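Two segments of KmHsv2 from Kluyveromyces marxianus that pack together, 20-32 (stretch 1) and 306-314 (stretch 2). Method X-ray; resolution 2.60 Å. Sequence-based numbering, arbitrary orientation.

Stretch 1 (20-32) NPVTDYEFNQDQS
Stretch 2, residues 306-314: VRGCKIAWI

Stretch 1 runs as loop into a short strand that ends at Phe 27, then folds through a type I beta turn from Asn 28 to Gln 31; stretch 2 begins as loop and continues as the strand Lys 310 to Trp 313. The two strands run nearly parallel, with 14° between their N-to-C directions, but their axes come no closer than 8.3 Å, so side chains rather than backbone hydrogen bonds bridge them. In register, the CA atoms of Glu 26 and Lys 310 lie 7.8 Å apart and those of Gln 31 and Ala 312 6.5 Å, whereas Val 22 CA and Arg 307 CA are 10.6 Å apart. Tyr 25 (-157/150), Glu 26 (-165/151), Lys 310 (-140/139) and Ala 312 (-161/130) have extended, beta-strand torsions. The turn passes through Gln 29 (-43/-29) and Asp 30 (-111/12), is closed by Gln 31 N to Asn 28 O at 2.8 Å, and leaves Gln 31 left-handed (55/41). Asn 28 (chi1 p) braces it, its OD1 accepting from Ser 32 N at 2.9 Å, while Ser 32 OG donates to Asp 30 OD1 at 2.7 Å.

Lys 310 is the centre of the contact and has the largest area covered by the other stretch, 122 Å². Its CA-to-CB bond points toward stretch 1, and an m, t, t, t chain carries the ammonium to the backbone, where NZ donates to Tyr 25 O at 2.8 Å. A second, weak hydrogen bond from Lys 310 NZ to Glu 26 OE2 at 3.3 Å forms part of a salt bridge; Asp 24 OD1, 4.4 Å from Lys 310 NZ, adds a more distant negative charge. The CA-to-CB bond of Glu 26 points away from stretch 2, but its t, p chain returns the carboxylate, whose OE1 also accepts from Phe 27 N at 3.0 Å.

The long lysine chain also lies over one face of the Tyr 25 ring. The CA-to-CB bond of Tyr 25 points sideways relative to stretch 2, and chi1 p (60°) with chi2 -61° brings the ring nearer, Tyr 25 CE2 lying 3.4 Å from Lys 310 CG. Lys 310 CD makes a CH-pi contact 4.0 Å from the centroid of the Tyr 25 ring, and NZ a cation-pi contact at 4.8 Å, 10° off the normal. Tyr 25 OH is 3.1 Å from Cys 309 CA.

The CA-to-CB bond of buried Phe 27 points toward stretch 2 (chi1 m, chi2 -88°). Ala 312 CB sits over one face, 3.6 Å from the Phe 27 ring centroid, and Lys 310 CB meets the edge, 3.7 Å from Phe 27 CE2. The small alanine also receives Gln 31, whose CG packs 3.5 Å from Ala 312 CB. Water 1 donates weakly to Gln 31 OE1 at 3.5 Å and accepts from Trp 313 N at 3.2 Å.

The CA-to-CB bond of exposed Arg 307 points toward stretch 1, and its long m, t, t chain, with chi4 158°, spans the wide gap, placing NH2 3.8 Å from Pro 21 CB and NH1 3.5 Å from Val 22 O. Together the stretches bury 523 Å².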

ATOM      1  N   ASN A  20      24.956  -2.634  -4.149  1.00 67.28           N
ATOM      2  CA  ASN A  20      24.337  -3.144  -2.931  1.00 63.08           C
ATOM      3  C   ASN A  20      22.852  -2.826  -3.143  1.00 59.52           C
ATOM      4  O   ASN A  20      22.321  -1.862  -2.593  1.00 59.54           O
ATOM      5  CB  ASN A  20      24.905  -2.401  -1.715  1.00 62.68           C
ATOM      6  CG  ASN A  20      24.361  -2.923  -0.409  1.00 62.75           C
ATOM      7  OD1 ASN A  20      24.026  -4.104  -0.298  1.00 63.80           O
ATOM      8  ND2 ASN A  20      24.286  -2.054   0.597  1.00 62.10           N
ATOM      9  N   PRO A  21      22.171  -3.646  -3.961  1.00 55.77           N
ATOM     10  CA  PRO A  21      20.755  -3.521  -4.319  1.00 54.33           C
ATOM     11  C   PRO A  21      19.757  -3.683  -3.190  1.00 52.09           C
ATOM     12  O   PRO A  21      19.951  -4.489  -2.281  1.00 52.87           O
ATOM     13  CB  PRO A  21      20.554  -4.611  -5.382  1.00 53.46           C
ATOM     14  CG  PRO A  21      21.943  -5.030  -5.765  1.00 54.88           C
ATOM     15  CD  PRO A  21      22.711  -4.902  -4.494  1.00 54.62           C
ATOM     16  N   VAL A  22      18.677  -2.916  -3.271  1.00 49.21           N
ATOM     17  CA  VAL A  22      17.610  -3.002  -2.292  1.00 45.95           C
ATOM     18  C   VAL A  22      16.915  -4.339  -2.574  1.00 43.68           C
ATOM     19  O   VAL A  22      16.570  -4.635  -3.713  1.00 44.72           O
ATOM     20  CB  VAL A  22      16.639  -1.828  -2.473  1.00 44.57           C
ATOM     21  CG1 VAL A  22      15.410  -2.000  -1.592  1.00 45.21           C
ATOM     22  CG2 VAL A  22      17.356  -0.550  -2.134  1.00 42.96           C
ATOM     23  N   THR A  23      16.734  -5.160  -1.549  1.00 41.30           N
ATOM     24  CA  THR A  23      16.100  -6.455  -1.750  1.00 40.99           C
ATOM     25  C   THR A  23      14.626  -6.437  -1.351  1.00 41.96           C
ATOM     26  O   THR A  23      13.876  -7.372  -1.644  1.00 42.14           O
ATOM     27  CB  THR A  23      16.849  -7.562  -0.964  1.00 40.99           C
ATOM     28  OG1 THR A  23      17.024  -7.154   0.400  1.00 39.76           O
ATOM     29  CG2 THR A  23      18.218  -7.815  -1.584  1.00 40.89           C
ATOM     30  N   ASP A  24      14.218  -5.362  -0.685  1.00 41.34           N
ATOM     31  CA  ASP A  24      12.838  -5.193  -0.256  1.00 42.17           C
ATOM     32  C   ASP A  24      12.726  -3.865   0.475  1.00 42.08           C
ATOM     33  O   ASP A  24      13.706  -3.369   1.037  1.00 42.61           O
ATOM     34  CB  ASP A  24      12.412  -6.342   0.666  1.00 42.63           C
ATOM     35  CG  ASP A  24      10.900  -6.425   0.843  1.00 42.75           C
ATOM     36  OD1 ASP A  24      10.169  -6.207  -0.146  1.00 42.85           O
ATOM     37  OD2 ASP A  24      10.443  -6.727   1.963  1.00 42.41           O
ATOM     38  N   TYR A  25      11.533  -3.282   0.440  1.00 39.83           N
ATOM     39  CA  TYR A  25      11.272  -2.011   1.096  1.00 39.20           C
ATOM     40  C   TYR A  25       9.774  -1.929   1.342  1.00 40.07           C
ATOM     41  O   TYR A  25       8.986  -2.487   0.586  1.00 40.08           O
ATOM     42  CB  TYR A  25      11.746  -0.839   0.227  1.00 37.45           C
ATOM     43  CG  TYR A  25      11.089  -0.741  -1.133  1.00 36.26           C
ATOM     44  CD1 TYR A  25      11.207  -1.776  -2.068  1.00 33.93           C
ATOM     45  CD2 TYR A  25      10.356   0.397  -1.493  1.00 34.89           C
ATOM     46  CE1 TYR A  25      10.606  -1.685  -3.331  1.00 33.69           C
ATOM     47  CE2 TYR A  25       9.753   0.503  -2.752  1.00 32.78           C
ATOM     48  CZ  TYR A  25       9.879  -0.541  -3.663  1.00 35.22           C
ATOM     49  OH  TYR A  25       9.272  -0.449  -4.893  1.00 33.98           O
ATOM     50  N   GLU A  26       9.381  -1.237   2.403  1.00 40.31           N
ATOM     51  CA  GLU A  26       7.972  -1.137   2.736  1.00 39.80           C
ATOM     52  C   GLU A  26       7.764  -0.017   3.753  1.00 39.01           C
ATOM     53  O   GLU A  26       8.666   0.288   4.535  1.00 38.22           O
ATOM     54  CB  GLU A  26       7.509  -2.483   3.304  1.00 39.67           C
ATOM     55  CG  GLU A  26       6.020  -2.619   3.519  1.00 41.66           C
ATOM     56  CD  GLU A  26       5.237  -2.366   2.253  1.00 45.04           C
ATOM     57  OE1 GLU A  26       5.085  -1.179   1.885  1.00 47.12           O
ATOM     58  OE2 GLU A  26       4.786  -3.351   1.626  1.00 42.35           O
ATOM     59  N   PHE A  27       6.585   0.604   3.720  1.00 37.31           N
ATOM     60  CA  PHE A  27       6.245   1.686   4.644  1.00 37.44           C
ATOM     61  C   PHE A  27       5.663   1.095   5.927  1.00 38.10           C
ATOM     62  O   PHE A  27       5.187  -0.040   5.921  1.00 37.81           O
ATOM     63  CB  PHE A  27       5.186   2.597   4.020  1.00 35.03           C
ATOM     64  CG  PHE A  27       5.626   3.264   2.765  1.00 34.66           C
ATOM     65  CD1 PHE A  27       6.289   4.486   2.808  1.00 31.19           C
ATOM     66  CD2 PHE A  27       5.402   2.659   1.530  1.00 32.92           C
ATOM     67  CE1 PHE A  27       6.721   5.095   1.645  1.00 30.15           C
ATOM     68  CE2 PHE A  27       5.831   3.262   0.361  1.00 29.75           C
ATOM     69  CZ  PHE A  27       6.494   4.484   0.419  1.00 28.85           C
ATOM     70  N   ASN A  28       5.699   1.848   7.024  1.00 39.00           N
ATOM     71  CA  ASN A  28       5.100   1.343   8.255  1.00 42.21           C
ATOM     72  C   ASN A  28       3.601   1.643   8.154  1.00 42.69           C
ATOM     73  O   ASN A  28       3.186   2.437   7.312  1.00 43.52           O
ATOM     74  CB  ASN A  28       5.729   1.987   9.497  1.00 43.50           C
ATOM     75  CG  ASN A  28       5.407   3.460   9.638  1.00 46.05           C
ATOM     76  OD1 ASN A  28       4.822   4.090   8.744  1.00 45.70           O
ATOM     77  ND2 ASN A  28       5.800   4.028  10.776  1.00 45.15           N
ATOM     78  N   GLN A  29       2.801   1.013   9.005  1.00 43.11           N
ATOM     79  CA  GLN A  29       1.345   1.152   8.977  1.00 43.54           C
ATOM     80  C   GLN A  29       0.704   2.534   8.776  1.00 45.47           C
ATOM     81  O   GLN A  29      -0.394   2.616   8.236  1.00 46.46           O
ATOM     82  CB  GLN A  29       0.750   0.490  10.217  1.00 43.65           C
ATOM     83  CG  GLN A  29       1.149  -0.987  10.407  1.00 42.62           C
ATOM     84  CD  GLN A  29       2.638  -1.178  10.685  1.00 43.05           C
ATOM     85  OE1 GLN A  29       3.289  -0.312  11.268  1.00 44.99           O
ATOM     86  NE2 GLN A  29       3.173  -2.320  10.286  1.00 44.19           N
ATOM     87  N   ASP A  30       1.356   3.616   9.192  1.00 47.94           N
ATOM     88  CA  ASP A  30       0.774   4.944   9.004  1.00 50.24           C
ATOM     89  C   ASP A  30       1.550   5.780   7.976  1.00 51.79           C
ATOM     90  O   ASP A  30       1.335   6.989   7.850  1.00 52.80           O
ATOM     91  CB  ASP A  30       0.712   5.689  10.342  1.00 53.34           C
ATOM     92  CG  ASP A  30       2.067   6.202  10.792  1.00 56.83           C
ATOM     93  OD1 ASP A  30       3.043   5.421  10.756  1.00 60.43           O
ATOM     94  OD2 ASP A  30       2.159   7.383  11.188  1.00 57.66           O
ATOM     95  N   GLN A  31       2.446   5.128   7.241  1.00 52.26           N
ATOM     96  CA  GLN A  31       3.261   5.786   6.217  1.00 52.10           C
ATOM     97  C   GLN A  31       4.073   6.980   6.687  1.00 51.50           C
ATOM     98  O   GLN A  31       4.159   7.983   5.983  1.00 52.15           O
ATOM     99  CB  GLN A  31       2.405   6.245   5.042  1.00 51.57           C
ATOM    100  CG  GLN A  31       2.016   5.160   4.091  1.00 54.91           C
ATOM    101  CD  GLN A  31       0.736   4.494   4.480  1.00 57.04           C
ATOM    102  OE1 GLN A  31       0.258   3.599   3.783  1.00 60.51           O
ATOM    103  NE2 GLN A  31       0.156   4.929   5.592  1.00 56.35           N
ATOM    104  N   SER A  32       4.665   6.887   7.868  1.00 50.84           N
ATOM    105  CA  SER A  32       5.479   7.983   8.362  1.00 50.66           C
ATOM    106  C   SER A  32       6.933   7.530   8.293  1.00 50.15           C
ATOM    107  O   SER A  32       7.861   8.329   8.419  1.00 50.74           O
ATOM    108  CB  SER A  32       5.080   8.339   9.798  1.00 50.51           C
ATOM    109  OG  SER A  32       5.113   7.205  10.646  1.00 52.36           O
ATOM    110  N   VAL A 306      14.524   0.996 -14.355  1.00 56.31           N
ATOM    111  CA  VAL A 306      13.409   0.903 -13.418  1.00 55.34           C
ATOM    112  C   VAL A 306      13.013  -0.525 -13.124  1.00 55.84           C
ATOM    113  O   VAL A 306      12.904  -1.346 -14.027  1.00 55.07           O
ATOM    114  CB  VAL A 306      12.116   1.574 -13.937  1.00 54.75           C
ATOM    115  CG1 VAL A 306      11.430   2.306 -12.805  1.00 51.25           C
ATOM    116  CG2 VAL A 306      12.408   2.482 -15.095  1.00 56.19           C
ATOM    117  N   ARG A 307      12.789  -0.808 -11.847  1.00 56.67           N
ATOM    118  CA  ARG A 307      12.337  -2.124 -11.429  1.00 58.38           C
ATOM    119  C   ARG A 307      10.847  -1.929 -11.171  1.00 56.68           C
ATOM    120  O   ARG A 307       9.998  -2.402 -11.938  1.00 58.77           O
ATOM    121  CB  ARG A 307      13.047  -2.560 -10.149  1.00 62.09           C
ATOM    122  CG  ARG A 307      14.528  -2.842 -10.336  1.00 66.12           C
ATOM    123  CD  ARG A 307      15.164  -3.240  -9.018  1.00 70.57           C
ATOM    124  NE  ARG A 307      16.604  -3.000  -9.026  1.00 74.04           N
ATOM    125  CZ  ARG A 307      17.343  -2.855  -7.928  1.00 75.46           C
ATOM    126  NH1 ARG A 307      16.772  -2.929  -6.726  1.00 73.72           N
ATOM    127  NH2 ARG A 307      18.647  -2.618  -8.031  1.00 74.93           N
ATOM    128  N   GLY A 308      10.540  -1.205 -10.103  1.00 51.25           N
ATOM    129  CA  GLY A 308       9.158  -0.922  -9.775  1.00 47.84           C
ATOM    130  C   GLY A 308       9.157   0.265  -8.842  1.00 45.49           C
ATOM    131  O   GLY A 308      10.063   1.097  -8.909  1.00 46.40           O
ATOM    132  N   CYS A 309       8.150   0.362  -7.983  1.00 40.78           N
ATOM    133  CA  CYS A 309       8.094   1.447  -7.018  1.00 39.47           C
ATOM    134  C   CYS A 309       6.934   1.228  -6.075  1.00 40.14           C
ATOM    135  O   CYS A 309       6.124   0.319  -6.276  1.00 39.76           O
ATOM    136  CB  CYS A 309       7.949   2.815  -7.713  1.00 37.92           C
ATOM    137  SG  CYS A 309       6.381   3.122  -8.593  1.00 34.33           S
ATOM    138  N   LYS A 310       6.881   2.055  -5.035  1.00 40.23           N
ATOM    139  CA  LYS A 310       5.812   2.011  -4.041  1.00 40.46           C
ATOM    140  C   LYS A 310       5.489   3.449  -3.727  1.00 40.32           C
ATOM    141  O   LYS A 310       6.392   4.281  -3.638  1.00 41.81           O
ATOM    142  CB  LYS A 310       6.256   1.278  -2.769  1.00 38.45           C
ATOM    143  CG  LYS A 310       6.409  -0.204  -2.999  1.00 39.10           C
ATOM    144  CD  LYS A 310       6.567  -1.012  -1.731  1.00 38.99           C
ATOM    145  CE  LYS A 310       6.679  -2.485  -2.111  1.00 39.56           C
ATOM    146  NZ  LYS A 310       6.880  -3.388  -0.953  1.00 44.74           N
ATOM    147  N   ILE A 311       4.207   3.752  -3.583  1.00 39.40           N
ATOM    148  CA  ILE A 311       3.810   5.119  -3.288  1.00 38.76           C
ATOM    149  C   ILE A 311       3.103   5.199  -1.947  1.00 38.41           C
ATOM    150  O   ILE A 311       2.665   4.189  -1.393  1.00 39.38           O
ATOM    151  CB  ILE A 311       2.908   5.682  -4.414  1.00 39.09           C
ATOM    152  CG1 ILE A 311       1.562   4.966  -4.446  1.00 39.70           C
ATOM    153  CG2 ILE A 311       3.585   5.461  -5.770  1.00 40.01           C
ATOM    154  CD1 ILE A 311       0.730   5.297  -5.673  1.00 36.87           C
ATOM    155  N   ALA A 312       3.017   6.406  -1.410  1.00 37.14           N
ATOM    156  CA  ALA A 312       2.359   6.607  -0.130  1.00 36.14           C
ATOM    157  C   ALA A 312       1.993   8.070   0.036  1.00 35.27           C
ATOM    158  O   ALA A 312       2.818   8.961  -0.190  1.00 34.35           O
ATOM    159  CB  ALA A 312       3.271   6.160   1.005  1.00 33.05           C
ATOM    160  N   TRP A 313       0.743   8.321   0.404  1.00 35.52           N
ATOM    161  CA  TRP A 313       0.315   9.696   0.620  1.00 35.41           C
ATOM    162  C   TRP A 313       0.853  10.086   1.981  1.00 36.11           C
ATOM    163  O   TRP A 313       0.908   9.264   2.892  1.00 36.28           O
ATOM    164  CB  TRP A 313      -1.207   9.812   0.606  1.00 32.66           C
ATOM    165  CG  TRP A 313      -1.816   9.589  -0.744  1.00 32.07           C
ATOM    166  CD1 TRP A 313      -2.051   8.390  -1.354  1.00 31.02           C
ATOM    167  CD2 TRP A 313      -2.301  10.596  -1.640  1.00 31.88           C
ATOM    168  NE1 TRP A 313      -2.660   8.586  -2.569  1.00 31.22           N
ATOM    169  CE2 TRP A 313      -2.825   9.930  -2.770  1.00 31.46           C
ATOM    170  CE3 TRP A 313      -2.350  11.993  -1.596  1.00 29.65           C
ATOM    171  CZ2 TRP A 313      -3.392  10.619  -3.847  1.00 31.62           C
ATOM    172  CZ3 TRP A 313      -2.915  12.678  -2.666  1.00 30.26           C
ATOM    173  CH2 TRP A 313      -3.428  11.988  -3.778  1.00 30.03           C
ATOM    174  N   ILE A 314       1.286  11.330   2.113  1.00 38.39           N
ATOM    175  CA  ILE A 314       1.823  11.802   3.378  1.00 39.60           C
ATOM    176  C   ILE A 314       0.942  12.924   3.898  1.00 40.92           C
ATOM    177  O   ILE A 314       1.226  13.524   4.929  1.00 43.11           O
ATOM    178  CB  ILE A 314       3.275  12.310   3.222  1.00 37.43           C
ATOM    179  CG1 ILE A 314       3.337  13.455   2.212  1.00 38.14           C
ATOM    180  CG2 ILE A 314       4.165  11.174   2.775  1.00 38.22           C
ATOM    181  CD1 ILE A 314       4.688  14.152   2.166  1.00 36.71           C
TER
HETATM  182  O   HOH W   1      -1.010   5.845   1.446  1.00 41.55           O